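Local coordinates for protein hydrazine synthase alpha subunit (Candidatus Kuenenia stuttgartiensis, PDB 5C2V) that condenses hydroxylamine with ammonia to give hydrazine, as the two-heme, propeller-bearing subunit of the hydrazine synthase complex, at residues N238-V244 and V257-N263; P269-Y273 and W318-N323; D277-G281 and N323-E327. All blocks are in the same frame, centred on the assembly; numbering follows the deposited sequence.

Overall arrangement
Interactions 1 and 2 are buried, while interaction 3 lies at the surface, and the chemistry changes along that path. Interaction 1 pairs the two middle strands of one propeller blade through a regular ladder of backbone bonds, with mostly apolar or small side chains on the two faces. Interaction 2 takes up the next strand of the same blade, 270-273, and sets it against the 318-323 loop of the following blade by side-chain packing and a single hydrogen bond. Interaction 3 continues between loops of those same two blades and shares Asn323 with interaction 2; it rests on a weak hydrogen bond from a side-chain amide and a CH-pi contact. The centres of interactions 1 and 3 are about 17 Å apart.

Interaction 1 of 3, residues N238-V244 and V257-N263; sequences NILFSSV and VMICVDN
The carbonyl O of Cys260 is approached by two groups of the facing strand: the N-H of Phe241, in a nearly straight bond of 2.9 Å (Phe241 N to Cys260 O), and the CA of Leu240, in a longer CH···O contact. This is the antiparallel beta hairpin of strands 239-245 and 256-262, the middle pair of a four-stranded blade of the beta-propeller. Ile239-Asp262, Phe241-Cys260 and Ser243-Met258 are the hydrogen-bonded pairs, each joined by two backbone bonds.

Phe241 has its CG between backbone N and carbonyl carbon (chi1 63°), which lays the ring along the facing strand. Cys260 SG sits over one ring face, 3.9 Å from the Phe241 centroid, a sulfur-aromatic contact that suits a short side chain ending in polarisable sulfur. At the ring edge, Asp262 CB meets Phe241 CE1 at 3.6 Å, while the Asp262 carboxylate reaches on to the hydroxyl of Tyr547.

The other face of the sheet carries branched aliphatics, of which Leu240 and Ile259 pack toward strand 285-291 of the next blade. Leu240 CD1 touches both Ile259 CG2 and Val261 CG1, each at 3.6 Å. Ser242, on this face too, is small enough to give its OG to the carbonyl of Arg286 in the next blade.

Back on the face of Phe241, Ser243 CB packs against Cys260 SG at 3.7 Å and against the methyl CE of Met258 at 3.8 Å.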
loop_
_atom_site.group_PDB
_atom_site.type_symbol
_atom_site.label_atom_id
_atom_site.label_comp_id
_atom_site.label_asym_id
_atom_site.label_seq_id
_atom_site.Cartn_x
_atom_site.Cartn_y
_atom_site.Cartn_z
ATOM N N ASN D 238 -1.575 -16.916 28.908
ATOM C CA ASN D 238 -2.473 -15.825 28.536
ATOM C C ASN D 238 -3.437 -16.240 27.424
ATOM O O ASN D 238 -3.386 -17.371 26.937
ATOM C CB ASN D 238 -1.672 -14.596 28.110
ATOM C CG ASN D 238 -0.693 -14.145 29.175
ATOM O OD1 ASN D 238 -1.025 -13.326 30.033
ATOM N ND2 ASN D 238 0.522 -14.680 29.128
ATOM N N ILE D 239 -4.312 -15.321 27.026
ATOM C CA ILE D 239 -5.326 -15.609 26.015
ATOM C C ILE D 239 -4.937 -15.070 24.640
ATOM O O ILE D 239 -4.797 -13.861 24.453
ATOM C CB ILE D 239 -6.695 -15.019 26.407
ATOM C CG1 ILE D 239 -7.080 -15.453 27.824
ATOM C CG2 ILE D 239 -7.764 -15.436 25.405
ATOM C CD1 ILE D 239 -7.211 -16.951 27.994
ATOM N N LEU D 240 -4.769 -15.980 23.686
ATOM C CA LEU D 240 -4.427 -15.629 22.312
ATOM C C LEU D 240 -5.681 -15.544 21.450
ATOM O O LEU D 240 -6.493 -16.468 21.442
ATOM C CB LEU D 240 -3.458 -16.658 21.726
ATOM C CG LEU D 240 -3.044 -16.496 20.261
ATOM C CD1 LEU D 240 -1.941 -15.461 20.118
ATOM C CD2 LEU D 240 -2.616 -17.832 19.673
ATOM N N PHE D 241 -5.843 -14.442 20.721
ATOM C CA PHE D 241 -7.040 -14.268 19.905
ATOM C C PHE D 241 -6.859 -13.294 18.742
ATOM O O PHE D 241 -5.791 -12.706 18.559
ATOM C CB PHE D 241 -8.210 -13.806 20.781
ATOM C CG PHE D 241 -7.993 -12.469 21.437
ATOM C CD1 PHE D 241 -7.235 -12.362 22.591
ATOM C CD2 PHE D 241 -8.565 -11.322 20.910
ATOM C CE1 PHE D 241 -7.038 -11.136 23.199
ATOM C CE2 PHE D 241 -8.373 -10.093 21.515
ATOM C CZ PHE D 241 -7.609 -10.001 22.661
ATOM N N SER D 242 -7.926 -13.136 17.964
ATOM C CA SER D 242 -7.933 -12.235 16.819
ATOM C C SER D 242 -8.711 -10.968 17.143
ATOM O O SER D 242 -9.771 -11.019 17.768
ATOM C CB SER D 242 -8.537 -12.923 15.593
ATOM O OG SER D 242 -7.824 -14.099 15.258
ATOM N N SER D 243 -8.180 -9.830 16.712
ATOM C CA SER D 243 -8.800 -8.543 16.985
ATOM C C SER D 243 -8.955 -7.731 15.708
ATOM O O SER D 243 -8.017 -7.609 14.921
ATOM C CB SER D 243 -7.976 -7.759 18.007
ATOM O OG SER D 243 -8.619 -6.546 18.360
ATOM N N VAL D 244 -10.141 -7.174 15.503
ATOM C CA VAL D 244 -10.371 -6.335 14.341
ATOM C C VAL D 244 -10.110 -4.884 14.709
ATOM O O VAL D 244 -10.870 -4.288 15.474
ATOM C CB VAL D 244 -11.811 -6.480 13.810
ATOM C CG1 VAL D 244 -12.053 -5.523 12.652
ATOM C CG2 VAL D 244 -12.083 -7.916 13.390
ATOM N N VAL D 257 -7.003 -7.132 10.636
ATOM C CA VAL D 257 -7.296 -8.148 11.644
ATOM C C VAL D 257 -5.996 -8.742 12.175
ATOM O O VAL D 257 -5.288 -9.451 11.461
ATOM C CB VAL D 257 -8.189 -9.274 11.088
ATOM C CG1 VAL D 257 -8.404 -10.351 12.141
ATOM C CG2 VAL D 257 -9.521 -8.710 10.622
ATOM N N MET D 258 -5.691 -8.451 13.435
ATOM C CA MET D 258 -4.406 -8.810 14.023
ATOM C C MET D 258 -4.499 -9.971 15.003
ATOM O O MET D 258 -5.524 -10.175 15.651
ATOM C CB MET D 258 -3.794 -7.604 14.738
ATOM C CG MET D 258 -4.528 -7.198 16.009
ATOM S SD MET D 258 -3.546 -6.136 17.086
ATOM C CE MET D 258 -4.769 -5.652 18.301
ATOM N N ILE D 259 -3.423 -10.742 15.093
ATOM C CA ILE D 259 -3.283 -11.733 16.148
ATOM C C ILE D 259 -2.648 -11.068 17.362
ATOM O O ILE D 259 -1.596 -10.432 17.249
ATOM C CB ILE D 259 -2.432 -12.929 15.701
ATOM C CG1 ILE D 259 -3.050 -13.584 14.467
ATOM C CG2 ILE D 259 -2.299 -13.941 16.827
ATOM C CD1 ILE D 259 -2.267 -14.763 13.961
ATOM N N CYS D 260 -3.293 -11.204 18.517
ATOM C CA CYS D 260 -2.798 -10.577 19.737
ATOM C C CYS D 260 -3.069 -11.430 20.974
ATOM O O CYS D 260 -3.683 -12.497 20.885
ATOM C CB CYS D 260 -3.429 -9.193 19.910
ATOM S SG CYS D 260 -5.233 -9.205 20.019
ATOM N N VAL D 261 -2.608 -10.955 22.127
ATOM C CA VAL D 261 -2.840 -11.647 23.391
ATOM C C VAL D 261 -3.342 -10.688 24.464
ATOM O O VAL D 261 -3.136 -9.478 24.379
ATOM C CB VAL D 261 -1.566 -12.347 23.917
ATOM C CG1 VAL D 261 -1.056 -13.367 22.916
ATOM C CG2 VAL D 261 -0.489 -11.330 24.238
ATOM N N ASP D 262 -4.013 -11.242 25.470
ATOM C CA ASP D 262 -4.472 -10.459 26.612
ATOM C C ASP D 262 -4.593 -11.355 27.839
ATOM O O ASP D 262 -4.798 -12.561 27.713
ATOM C CB ASP D 262 -5.816 -9.791 26.306
ATOM C CG ASP D 262 -6.165 -8.693 27.297
ATOM O OD1 ASP D 262 -5.489 -8.582 28.342
ATOM O OD2 ASP D 262 -7.126 -7.939 27.032
ATOM N N ASN D 263 -4.464 -10.766 29.023
ATOM C CA ASN D 263 -4.686 -11.509 30.256
ATOM C C ASN D 263 -6.150 -11.914 30.354
ATOM O O ASN D 263 -7.019 -11.255 29.785
ATOM C CB ASN D 263 -4.268 -10.683 31.474
ATOM C CG ASN D 263 -2.764 -10.517 31.577
ATOM O OD1 ASN D 263 -2.262 -9.409 31.770
ATOM N ND2 ASN D 263 -2.036 -11.621 31.450
#

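Interaction 2 of 3, residues P269-Y273 and W318-N323; sequences PRPIY and WDAPFN. With HEC (heme c), chain B.
Ile272 and Pro321 meet through aliphatic carbon: the CG2 branch of Ile272 lies 3.6 Å from Pro321 CB. With CG1 beside the backbone N (chi1 -66°), the longer arm of Ile272 is sent another way, and its CD1 reaches Trp318 CZ3 at 4.1 Å. One beta-branched side chain thus serves two partners, a proline ring and an indole. Tyr273, next along, runs past the backbone of the loop; its CD1 is 3.7 Å from Pro321 O and its CE1 is 3.8 Å from Phe322 C. At the far end its hydroxyl donates to Asn323 OD1, the modelled length being too short to take literally at this resolution, and the amide plane stands almost upright to the phenol ring. The same hydroxyl is also hydrogen-bonded to the backbone N of Ile280.

Two consecutive residues can face the same loop because strand 270-273, the outermost of its propeller blade, carries a classic beta bulge: Ile272 and Tyr273 both lie opposite Ile259. On the loop, Pro321 is the centre of an inverse gamma turn, a sharp bend that its ring tolerates well, and its carbonyl accepts a bond from Arg565.

Arg270 NH2 comes obliquely to within 4.3 Å of Trp318 CH2, but its polar partner is Asn250 of the hydrazine synthase beta subunit, which also donates to Trp318 O. Asn250 of the beta subunit thus bridges Arg270 of one blade and the Trp318 backbone of the next. Pro271, between Arg270 and Ile272, belongs to the heme c pocket: its CG is 3.2 Å from propionate oxygen O1A, and its CB is 3.7 Å from heme CBA.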
loop_
_atom_site.group_PDB
_atom_site.type_symbol
_atom_site.label_atom_id
_atom_site.label_comp_id
_atom_site.label_asym_id
_atom_site.label_seq_id
_atom_site.Cartn_x
_atom_site.Cartn_y
_atom_site.Cartn_z
ATOM N N PRO D 269 -3.846 -6.141 27.243
ATOM C CA PRO D 269 -3.845 -6.515 25.822
ATOM C C PRO D 269 -2.641 -5.950 25.067
ATOM O O PRO D 269 -2.312 -4.775 25.221
ATOM C CB PRO D 269 -5.150 -5.907 25.297
ATOM C CG PRO D 269 -5.457 -4.795 26.238
ATOM C CD PRO D 269 -4.967 -5.244 27.579
ATOM N N ARG D 270 -1.996 -6.784 24.257
ATOM C CA ARG D 270 -0.860 -6.349 23.452
ATOM C C ARG D 270 -0.841 -7.086 22.114
ATOM O O ARG D 270 -1.249 -8.245 22.036
ATOM C CB ARG D 270 0.453 -6.574 24.208
ATOM C CG ARG D 270 0.747 -8.030 24.518
ATOM C CD ARG D 270 1.977 -8.189 25.396
ATOM N NE ARG D 270 2.370 -9.590 25.527
ATOM C CZ ARG D 270 3.273 -10.188 24.757
ATOM N NH1 ARG D 270 3.885 -9.507 23.797
ATOM N NH2 ARG D 270 3.567 -11.468 24.947
ATOM N N PRO D 271 -0.367 -6.415 21.053
ATOM C CA PRO D 271 -0.336 -7.017 19.715
ATOM C C PRO D 271 0.748 -8.077 19.567
ATOM O O PRO D 271 1.789 -7.990 20.218
ATOM C CB PRO D 271 -0.041 -5.822 18.807
ATOM C CG PRO D 271 0.745 -4.902 19.672
ATOM C CD PRO D 271 0.134 -5.029 21.040
ATOM N N ILE D 272 0.501 -9.065 18.714
ATOM C CA ILE D 272 1.502 -10.079 18.409
ATOM C C ILE D 272 1.956 -9.937 16.961
ATOM O O ILE D 272 3.129 -9.671 16.703
ATOM C CB ILE D 272 0.975 -11.505 18.662
ATOM C CG1 ILE D 272 0.719 -11.716 20.155
ATOM C CG2 ILE D 272 1.965 -12.539 18.151
ATOM C CD1 ILE D 272 1.961 -11.591 21.014
ATOM N N TYR D 273 1.041 -10.124 16.013
ATOM C CA TYR D 273 1.399 -9.947 14.606
ATOM C C TYR D 273 0.233 -9.489 13.729
ATOM O O TYR D 273 -0.908 -9.904 13.930
ATOM C CB TYR D 273 1.979 -11.249 14.047
ATOM C CG TYR D 273 2.668 -11.091 12.710
ATOM C CD1 TYR D 273 3.937 -10.532 12.624
ATOM C CD2 TYR D 273 2.054 -11.505 11.535
ATOM C CE1 TYR D 273 4.574 -10.386 11.404
ATOM C CE2 TYR D 273 2.683 -11.363 10.311
ATOM C CZ TYR D 273 3.942 -10.803 10.252
ATOM O OH TYR D 273 4.572 -10.660 9.037
ATOM N N TRP D 318 6.040 -18.027 17.817
ATOM C CA TRP D 318 5.491 -17.390 19.008
ATOM C C TRP D 318 6.565 -16.642 19.788
ATOM O O TRP D 318 6.314 -15.567 20.333
ATOM C CB TRP D 318 4.821 -18.426 19.914
ATOM C CG TRP D 318 4.723 -17.975 21.338
ATOM C CD1 TRP D 318 5.528 -18.353 22.372
ATOM C CD2 TRP D 318 3.780 -17.043 21.882
ATOM N NE1 TRP D 318 5.139 -17.722 23.529
ATOM C CE2 TRP D 318 4.069 -16.912 23.254
ATOM C CE3 TRP D 318 2.718 -16.313 21.343
ATOM C CZ2 TRP D 318 3.333 -16.080 24.094
ATOM C CZ3 TRP D 318 1.989 -15.486 22.180
ATOM C CH2 TRP D 318 2.300 -15.376 23.540
ATOM N N ASP D 319 7.762 -17.217 19.835
ATOM C CA ASP D 319 8.871 -16.627 20.576
ATOM C C ASP D 319 9.294 -15.290 19.975
ATOM O O ASP D 319 9.519 -14.319 20.699
ATOM C CB ASP D 319 10.061 -17.589 20.612
ATOM C CG ASP D 319 9.744 -18.878 21.347
ATOM O OD1 ASP D 319 8.876 -18.854 22.244
ATOM O OD2 ASP D 319 10.365 -19.914 21.028
ATOM N N ALA D 320 9.398 -15.244 18.652
ATOM C CA ALA D 320 9.757 -14.012 17.956
ATOM C C ALA D 320 8.822 -13.758 16.777
ATOM O O ALA D 320 9.168 -14.047 15.632
ATOM C CB ALA D 320 11.202 -14.071 17.486
ATOM N N PRO D 321 7.630 -13.207 17.057
ATOM C CA PRO D 321 6.629 -12.946 16.018
ATOM C C PRO D 321 6.977 -11.742 15.149
ATOM O O PRO D 321 6.462 -10.645 15.366
ATOM C CB PRO D 321 5.354 -12.688 16.822
ATOM C CG PRO D 321 5.837 -12.157 18.120
ATOM C CD PRO D 321 7.138 -12.856 18.400
ATOM N N PHE D 322 7.851 -11.957 14.172
ATOM C CA PHE D 322 8.229 -10.904 13.240
ATOM C C PHE D 322 8.219 -11.429 11.808
ATOM O O PHE D 322 7.936 -12.603 11.570
ATOM C CB PHE D 322 9.605 -10.341 13.600
ATOM C CG PHE D 322 9.702 -9.849 15.016
ATOM C CD1 PHE D 322 9.279 -8.574 15.352
ATOM C CD2 PHE D 322 10.205 -10.667 16.014
ATOM C CE1 PHE D 322 9.363 -8.120 16.655
ATOM C CE2 PHE D 322 10.290 -10.220 17.319
ATOM C CZ PHE D 322 9.869 -8.944 17.640
ATOM N N ASN D 323 8.527 -10.553 10.856
ATOM C CA ASN D 323 8.495 -10.913 9.443
ATOM C C ASN D 323 9.540 -11.962 9.075
ATOM O O ASN D 323 9.338 -12.750 8.151
ATOM C CB ASN D 323 8.689 -9.669 8.575
ATOM C CG ASN D 323 7.567 -8.664 8.739
ATOM O OD1 ASN D 323 6.423 -9.030 9.006
ATOM N ND2 ASN D 323 7.890 -7.385 8.576
HETATM FE FE HEC B . -0.462 3.167 21.291
HETATM C CHA HEC B . -1.331 1.444 18.427
HETATM C CHB HEC B . -1.442 0.481 23.182
HETATM C CHC HEC B . 0.018 5.007 24.173
HETATM C CHD HEC B . 0.310 5.938 19.424
HETATM N NA HEC B . -1.235 1.313 20.881
HETATM C C1A HEC B . -1.525 0.805 19.630
HETATM C C2A HEC B . -2.070 -0.524 19.797
HETATM C C3A HEC B . -2.105 -0.794 21.106
HETATM C C4A HEC B . -1.580 0.356 21.816
HETATM C CMA HEC B . -2.613 -2.100 21.755
HETATM C CAA HEC B . -2.531 -1.452 18.652
HETATM C CBA HEC B . -1.439 -2.467 18.329
HETATM C CGA HEC B . -0.238 -1.788 17.721
HETATM O O1A HEC B . 0.901 -2.049 18.187
HETATM O O2A HEC B . -0.414 -0.982 16.772
HETATM N NB HEC B . -0.803 2.854 23.322
HETATM C C1B HEC B . -0.946 1.582 23.847
HETATM C C2B HEC B . -0.473 1.612 25.216
HETATM C C3B HEC B . -0.076 2.854 25.497
HETATM C C4B HEC B . -0.272 3.665 24.310
HETATM C CMB HEC B . -0.446 0.414 26.189
HETATM C CAB HEC B . 0.502 3.321 26.853
HETATM C CBB HEC B . -0.468 4.322 27.520
HETATM N NC HEC B . 0.119 5.101 21.723
HETATM C C1C HEC B . 0.149 5.680 22.978
HETATM C C2C HEC B . 0.451 7.088 22.816
HETATM C C3C HEC B . 0.423 7.361 21.509
HETATM C C4C HEC B . 0.283 6.107 20.791
HETATM C CMC HEC B . 0.444 8.138 23.948
HETATM C CAC HEC B . 0.636 8.756 20.880
HETATM C CBC HEC B . -0.666 9.210 20.185
HETATM N ND HEC B . -0.514 3.623 19.245
HETATM C C1D HEC B . -0.116 4.843 18.710
HETATM C C2D HEC B . -0.220 4.788 17.271
HETATM C C3D HEC B . -0.730 3.377 16.960
HETATM C C4D HEC B . -0.887 2.734 18.243
HETATM C CMD HEC B . 0.121 5.915 16.270
HETATM C CAD HEC B . -1.030 2.762 15.577
HETATM C CBD HEC B . -2.208 3.505 14.958
HETATM C CGD HEC B . -2.497 2.944 13.594
HETATM O O1D HEC B . -3.306 3.567 12.862
HETATM O O2D HEC B . -1.915 1.886 13.236
#

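Interaction 3 of 3, residues D277-G281 and N323-E327; sequences DGEIG and NKTYE
Tyr326 can be followed outward beneath Ile280, which crosses its ring obliquely over one face. Its CB is 4.1 Å from Ile280 CD1, and its CG faces the same methyl. Since the ring continues away from the backbone N (CG anti to it, chi1 -179°), the next atoms come under the isoleucine in turn: Tyr326 CD1 is 3.5 Å from Ile280 CD1, Tyr326 CE1 is 3.7 Å from Ile280 CG2, and CZ also lies under CG2. That CG2 methyl stands 4.0 Å from the Tyr326 centroid and 24° off the ring normal, a CH-pi contact. Both branches of Ile280 are used, as a forked aliphatic chain over a flat ring allows. The tip, Tyr326 OH, is still touched by CG2 and also hydrogen-bonds to Lys328 NZ and Glu302 OE1, so tyrosine combines an apolar face with a hydroxyl end.

Asn323, whose OD1 is taken by the Tyr273 hydroxyl, adds a second link: its ND2 donates a weak, bent hydrogen bond to Gly278 O, 3.2 Å from ND2. Gly278 has backbone angles (phi 100°) that suit glycine, because a side chain would press on the preceding carbonyl. The backbone carbonyl O of Asn323 accepts the N-H of Tyr326, closing the turn that presents the ring.

Glu279 OE1 receives the N-H groups of Gly274 and of Cys276, a zinc ligand, and its OE2 forms a salt bridge with Arg565. Segment 277-281 lies in the connection from strand 270-273 to strand 285-291 of the next blade, while 323-327 leads from strand 312-317 into strand 327-328 of that blade, with Tyr326 also packing on Ala314 and Val316.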
loop_
_atom_site.group_PDB
_atom_site.type_symbol
_atom_site.label_atom_id
_atom_site.label_comp_id
_atom_site.label_asym_id
_atom_site.label_seq_id
_atom_site.Cartn_x
_atom_site.Cartn_y
_atom_site.Cartn_z
ATOM N N ASP D 277 2.413 -1.393 10.139
ATOM C CA ASP D 277 2.982 -1.142 8.819
ATOM C C ASP D 277 4.265 -1.936 8.602
ATOM O O ASP D 277 5.123 -2.000 9.482
ATOM C CB ASP D 277 3.260 0.352 8.626
ATOM C CG ASP D 277 2.000 1.192 8.685
ATOM O OD1 ASP D 277 1.317 1.318 7.646
ATOM O OD2 ASP D 277 1.695 1.734 9.769
ATOM N N GLY D 278 4.388 -2.539 7.424
ATOM C CA GLY D 278 5.565 -3.312 7.079
ATOM C C GLY D 278 5.358 -4.804 7.247
ATOM O O GLY D 278 6.092 -5.609 6.674
ATOM N N GLU D 279 4.356 -5.174 8.038
ATOM C CA GLU D 279 4.061 -6.579 8.297
ATOM C C GLU D 279 3.265 -7.218 7.159
ATOM O O GLU D 279 2.545 -6.539 6.427
ATOM C CB GLU D 279 3.318 -6.723 9.625
ATOM C CG GLU D 279 4.170 -6.331 10.824
ATOM C CD GLU D 279 3.386 -6.277 12.119
ATOM O OE1 GLU D 279 2.160 -6.503 12.084
ATOM O OE2 GLU D 279 4.001 -6.008 13.173
ATOM N N ILE D 280 3.409 -8.532 7.022
ATOM C CA ILE D 280 2.867 -9.272 5.886
ATOM C C ILE D 280 1.384 -9.625 6.055
ATOM O O ILE D 280 0.910 -9.847 7.170
ATOM C CB ILE D 280 3.692 -10.564 5.652
ATOM C CG1 ILE D 280 5.177 -10.219 5.524
ATOM C CG2 ILE D 280 3.223 -11.315 4.411
ATOM C CD1 ILE D 280 6.068 -11.410 5.251
ATOM N N GLY D 281 0.665 -9.673 4.936
ATOM C CA GLY D 281 -0.722 -10.100 4.907
ATOM C C GLY D 281 -1.762 -9.026 4.646
ATOM O O GLY D 281 -2.872 -9.343 4.226
ATOM N N ASN D 323 8.527 -10.553 10.856
ATOM C CA ASN D 323 8.495 -10.913 9.443
ATOM C C ASN D 323 9.540 -11.962 9.075
ATOM O O ASN D 323 9.338 -12.750 8.151
ATOM C CB ASN D 323 8.689 -9.669 8.575
ATOM C CG ASN D 323 7.567 -8.664 8.739
ATOM O OD1 ASN D 323 6.423 -9.030 9.006
ATOM N ND2 ASN D 323 7.890 -7.385 8.576
ATOM N N LYS D 324 10.653 -11.968 9.801
ATOM C CA LYS D 324 11.747 -12.888 9.508
ATOM C C LYS D 324 11.359 -14.340 9.784
ATOM O O LYS D 324 11.931 -15.261 9.201
ATOM C CB LYS D 324 12.994 -12.506 10.312
ATOM C CG LYS D 324 12.801 -12.513 11.821
ATOM C CD LYS D 324 14.045 -12.011 12.541
ATOM C CE LYS D 324 14.317 -10.547 12.230
ATOM N NZ LYS D 324 15.519 -10.038 12.947
ATOM N N THR D 325 10.395 -14.541 10.677
ATOM C CA THR D 325 9.919 -15.884 10.995
ATOM C C THR D 325 8.645 -16.265 10.239
ATOM O O THR D 325 8.145 -17.382 10.385
ATOM C CB THR D 325 9.657 -16.041 12.506
ATOM O OG1 THR D 325 8.518 -15.256 12.884
ATOM C CG2 THR D 325 10.871 -15.598 13.309
ATOM N N TYR D 326 8.118 -15.344 9.435
ATOM C CA TYR D 326 6.881 -15.594 8.696
ATOM C C TYR D 326 7.081 -16.640 7.604
ATOM O O TYR D 326 8.148 -16.715 6.994
ATOM C CB TYR D 326 6.347 -14.293 8.083
ATOM C CG TYR D 326 5.055 -14.454 7.304
ATOM C CD1 TYR D 326 5.069 -14.716 5.939
ATOM C CD2 TYR D 326 3.822 -14.337 7.933
ATOM C CE1 TYR D 326 3.893 -14.864 5.225
ATOM C CE2 TYR D 326 2.640 -14.482 7.226
ATOM C CZ TYR D 326 2.682 -14.744 5.873
ATOM O OH TYR D 326 1.511 -14.889 5.166
ATOM N N GLU D 327 6.051 -17.448 7.362
ATOM C CA GLU D 327 6.101 -18.452 6.305
ATOM C C GLU D 327 4.713 -18.831 5.792
ATOM O O GLU D 327 3.709 -18.648 6.483
ATOM C CB GLU D 327 6.829 -19.705 6.795
ATOM C CG GLU D 327 6.217 -20.336 8.035
ATOM C CD GLU D 327 6.920 -21.617 8.440
ATOM O OE1 GLU D 327 7.487 -22.290 7.552
ATOM O OE2 GLU D 327 6.908 -21.950 9.643
#